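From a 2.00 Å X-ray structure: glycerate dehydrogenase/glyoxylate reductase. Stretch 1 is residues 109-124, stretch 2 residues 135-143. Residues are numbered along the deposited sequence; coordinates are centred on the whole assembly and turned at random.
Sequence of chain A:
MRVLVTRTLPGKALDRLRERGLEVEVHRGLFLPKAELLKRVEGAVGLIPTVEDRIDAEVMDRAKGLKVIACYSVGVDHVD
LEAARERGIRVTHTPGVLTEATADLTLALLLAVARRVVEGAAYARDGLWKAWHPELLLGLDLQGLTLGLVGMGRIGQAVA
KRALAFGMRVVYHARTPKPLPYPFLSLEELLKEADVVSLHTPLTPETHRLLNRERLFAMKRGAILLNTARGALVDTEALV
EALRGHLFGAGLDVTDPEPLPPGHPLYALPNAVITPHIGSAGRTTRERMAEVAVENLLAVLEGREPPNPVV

Stretch 1 (109-124) LLLAVARRVVEGAAYA
Stretch 2, residues 135-143: ELLLGLDLQ

Stretch 1 is helical over 109-114, breaks at Arg115 (phi/psi -110/15) and Arg116 (51/47), and resumes helically from 117; stretch 2 is irregular, and the contact buries 625 Å² in all. The register is set at the break, where the CA atoms of Arg115 and Gly139 lie 4.5 Å apart and those of Ala114 and Leu140 5.2 Å. There Leu140 N donates to Ala114 O (2.9 Å, 162°). Gly139 (-118/-157) has no room for a CB, which would fall 2.2 Å from Ala114 O.

Arg116 points its CA-to-CB bond toward stretch 2. Its m, t, p rotamer, with chi4 at 174°, brings NH1 to Leu138 O (3.0 Å, 154°), near the guanidinium plane, while Leu137 CA covers one face. Glu119 (t, t, chi3 -25°) holds this pose: Arg116 NE donates to Glu119 OE1 at 2.9 Å, and Arg116 NH2 forms a salt bridge with Glu119 OE2 at 2.8 Å.

Leu137 (51/46; m, t) sends CD1 to 3.8 Å from Gly120 CA. Leu136 (t, p) places CD1 3.6 Å from CZ of Tyr123 (t, chi2 91°), oblique to the ring. At the other end, Leu142 (m, t) sets CD1 3.7 Å from Leu111 CD2 (m, t) and CD2 4.0 Å from Ala114 CB.

Arg115 (m, m, m) points CB away, yet Arg115 NE donates to water 1 (2.9 Å), which lies 3.0 Å from Leu137 O.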

# COMPACT_ATOMS: atom_id res chain seq x y z
N LEU A 109 4.26 -0.92 2.75
CA LEU A 109 4.36 -0.92 4.21
C LEU A 109 4.32 0.49 4.77
O LEU A 109 3.71 0.74 5.82
CB LEU A 109 5.65 -1.63 4.65
CG LEU A 109 5.67 -3.16 4.52
CD1 LEU A 109 7.07 -3.70 4.87
CD2 LEU A 109 4.62 -3.77 5.45
N LEU A 110 4.96 1.43 4.09
CA LEU A 110 4.95 2.82 4.54
C LEU A 110 3.50 3.30 4.57
O LEU A 110 3.04 3.88 5.56
CB LEU A 110 5.78 3.70 3.60
CG LEU A 110 5.62 5.22 3.76
CD1 LEU A 110 5.82 5.63 5.21
CD2 LEU A 110 6.61 5.93 2.86
N LEU A 111 2.77 3.06 3.48
CA LEU A 111 1.38 3.47 3.38
C LEU A 111 0.50 2.68 4.34
O LEU A 111 -0.44 3.23 4.92
CB LEU A 111 0.88 3.29 1.95
CG LEU A 111 1.47 4.26 0.92
CD1 LEU A 111 1.15 3.79 -0.50
CD2 LEU A 111 0.89 5.65 1.16
N ALA A 112 0.81 1.40 4.53
CA ALA A 112 0.04 0.57 5.43
C ALA A 112 0.08 1.13 6.85
O ALA A 112 -0.93 1.17 7.54
CB ALA A 112 0.58 -0.85 5.42
N VAL A 113 1.27 1.55 7.28
CA VAL A 113 1.47 2.11 8.61
C VAL A 113 0.97 3.55 8.71
O VAL A 113 0.18 3.89 9.58
CB VAL A 113 2.97 2.08 9.01
CG1 VAL A 113 3.19 2.81 10.33
CG2 VAL A 113 3.45 0.65 9.11
N ALA A 114 1.45 4.40 7.80
CA ALA A 114 1.11 5.82 7.80
C ALA A 114 -0.41 6.05 7.79
O ALA A 114 -0.94 6.91 8.48
CB ALA A 114 1.74 6.46 6.57
N ARG A 115 -1.11 5.26 6.96
CA ARG A 115 -2.55 5.49 6.82
C ARG A 115 -3.39 4.38 7.45
O ARG A 115 -4.58 4.24 7.19
CB ARG A 115 -2.87 5.61 5.33
CG ARG A 115 -2.13 6.77 4.66
CD ARG A 115 -2.64 8.13 5.16
NE ARG A 115 -4.10 8.12 5.27
CZ ARG A 115 -4.80 8.62 4.23
NH1 ARG A 115 -4.17 9.08 3.16
NH2 ARG A 115 -6.14 8.63 4.28
N ARG A 116 -2.73 3.55 8.28
CA ARG A 116 -3.45 2.56 9.07
C ARG A 116 -4.39 1.70 8.22
O ARG A 116 -5.53 1.45 8.56
CB ARG A 116 -4.26 3.30 10.14
CG ARG A 116 -3.39 4.26 10.95
CD ARG A 116 -4.24 5.17 11.85
NE ARG A 116 -4.77 4.40 12.98
CZ ARG A 116 -5.44 5.09 13.92
NH1 ARG A 116 -5.59 6.39 13.81
NH2 ARG A 116 -5.98 4.43 14.95
N VAL A 117 -3.87 1.20 7.10
CA VAL A 117 -4.65 0.36 6.21
C VAL A 117 -4.95 -1.03 6.80
O VAL A 117 -6.09 -1.48 6.77
CB VAL A 117 -3.92 0.20 4.85
CG1 VAL A 117 -4.70 -0.74 3.95
CG2 VAL A 117 -3.78 1.57 4.19
N VAL A 118 -3.94 -1.70 7.34
CA VAL A 118 -4.17 -3.02 7.92
C VAL A 118 -5.14 -2.88 9.09
O VAL A 118 -6.09 -3.65 9.22
CB VAL A 118 -2.86 -3.66 8.40
CG1 VAL A 118 -3.15 -4.96 9.13
CG2 VAL A 118 -1.95 -3.91 7.22
N GLU A 119 -4.89 -1.88 9.92
CA GLU A 119 -5.74 -1.60 11.08
C GLU A 119 -7.17 -1.32 10.62
O GLU A 119 -8.13 -1.84 11.18
CB GLU A 119 -5.20 -0.39 11.84
CG GLU A 119 -5.86 -0.16 13.19
CD GLU A 119 -5.41 1.14 13.85
OE1 GLU A 119 -4.30 1.63 13.54
OE2 GLU A 119 -6.17 1.67 14.69
N GLY A 120 -7.30 -0.49 9.59
CA GLY A 120 -8.62 -0.15 9.06
C GLY A 120 -9.37 -1.35 8.51
O GLY A 120 -10.59 -1.46 8.68
N ALA A 121 -8.64 -2.24 7.84
CA ALA A 121 -9.25 -3.44 7.27
C ALA A 121 -9.81 -4.32 8.39
O ALA A 121 -10.88 -4.91 8.24
CB ALA A 121 -8.22 -4.22 6.46
N ALA A 122 -9.09 -4.39 9.50
CA ALA A 122 -9.54 -5.19 10.64
C ALA A 122 -10.78 -4.56 11.25
O ALA A 122 -11.73 -5.25 11.63
CB ALA A 122 -8.44 -5.29 11.68
N TYR A 123 -10.76 -3.23 11.33
CA TYR A 123 -11.86 -2.44 11.90
C TYR A 123 -13.17 -2.75 11.17
O TYR A 123 -14.22 -2.94 11.80
CB TYR A 123 -11.51 -0.96 11.77
CG TYR A 123 -12.52 0.03 12.33
CD1 TYR A 123 -12.44 0.47 13.65
CD2 TYR A 123 -13.51 0.58 11.51
CE1 TYR A 123 -13.33 1.45 14.14
CE2 TYR A 123 -14.39 1.55 11.98
CZ TYR A 123 -14.30 1.99 13.30
OH TYR A 123 -15.16 2.96 13.76
N ALA A 124 -13.11 -2.82 9.84
CA ALA A 124 -14.29 -3.12 9.04
C ALA A 124 -14.66 -4.60 9.18
O ALA A 124 -15.82 -4.94 9.40
CB ALA A 124 -14.03 -2.79 7.59
N GLU A 135 -12.95 12.13 12.45
CA GLU A 135 -11.79 11.76 13.25
C GLU A 135 -11.49 10.25 13.27
O GLU A 135 -10.70 9.79 14.09
CB GLU A 135 -11.97 12.28 14.68
CG GLU A 135 -12.24 13.79 14.73
CD GLU A 135 -12.60 14.28 16.13
OE1 GLU A 135 -13.60 13.81 16.70
OE2 GLU A 135 -11.87 15.15 16.66
N LEU A 136 -12.10 9.51 12.36
CA LEU A 136 -11.89 8.06 12.30
C LEU A 136 -10.62 7.64 11.56
O LEU A 136 -10.42 8.00 10.40
CB LEU A 136 -13.09 7.38 11.63
CG LEU A 136 -12.92 5.88 11.36
CD1 LEU A 136 -12.60 5.14 12.65
CD2 LEU A 136 -14.20 5.32 10.73
N LEU A 137 -9.79 6.87 12.24
CA LEU A 137 -8.55 6.34 11.68
C LEU A 137 -7.64 7.36 11.00
O LEU A 137 -7.13 7.13 9.91
CB LEU A 137 -8.90 5.22 10.70
CG LEU A 137 -9.51 3.99 11.36
CD1 LEU A 137 -10.18 3.11 10.33
CD2 LEU A 137 -8.41 3.23 12.12
N LEU A 138 -7.43 8.50 11.66
CA LEU A 138 -6.57 9.54 11.11
C LEU A 138 -5.13 9.07 11.06
O LEU A 138 -4.60 8.53 12.03
CB LEU A 138 -6.67 10.81 11.96
CG LEU A 138 -8.04 11.50 12.00
CD1 LEU A 138 -8.01 12.69 12.94
CD2 LEU A 138 -8.43 11.93 10.59
N GLY A 139 -4.49 9.26 9.91
CA GLY A 139 -3.11 8.85 9.76
C GLY A 139 -2.21 10.03 9.47
O GLY A 139 -2.55 11.18 9.78
N LEU A 140 -1.06 9.76 8.86
CA LEU A 140 -0.11 10.82 8.53
C LEU A 140 -0.12 11.15 7.05
O LEU A 140 0.05 10.27 6.21
CB LEU A 140 1.31 10.40 8.90
CG LEU A 140 1.65 10.03 10.35
CD1 LEU A 140 3.13 9.68 10.42
CD2 LEU A 140 1.32 11.20 11.27
N ASP A 141 -0.32 12.43 6.73
CA ASP A 141 -0.27 12.87 5.34
C ASP A 141 1.22 12.83 5.03
O ASP A 141 2.03 13.31 5.82
CB ASP A 141 -0.79 14.31 5.21
CG ASP A 141 -2.30 14.39 5.33
OD1 ASP A 141 -2.99 13.94 4.39
OD2 ASP A 141 -2.80 14.91 6.34
N LEU A 142 1.59 12.27 3.88
CA LEU A 142 3.00 12.15 3.51
C LEU A 142 3.63 13.38 2.88
O LEU A 142 4.84 13.55 2.91
CB LEU A 142 3.18 10.95 2.57
CG LEU A 142 2.78 9.59 3.14
CD1 LEU A 142 2.98 8.51 2.07
CD2 LEU A 142 3.60 9.28 4.37
N GLN A 143 2.80 14.23 2.29
CA GLN A 143 3.29 15.43 1.62
C GLN A 143 4.16 16.33 2.50
O GLN A 143 3.73 16.78 3.56
CB GLN A 143 2.10 16.22 1.06
CG GLN A 143 1.33 15.47 -0.04
CD GLN A 143 0.82 14.10 0.41
OE1 GLN A 143 0.05 14.00 1.37
NE2 GLN A 143 1.23 13.05 -0.29
O HOH W 1 -5.71 6.96 7.32
O HOH W 2 -1.45 10.72 3.19
O HOH W 3 -7.98 8.65 14.50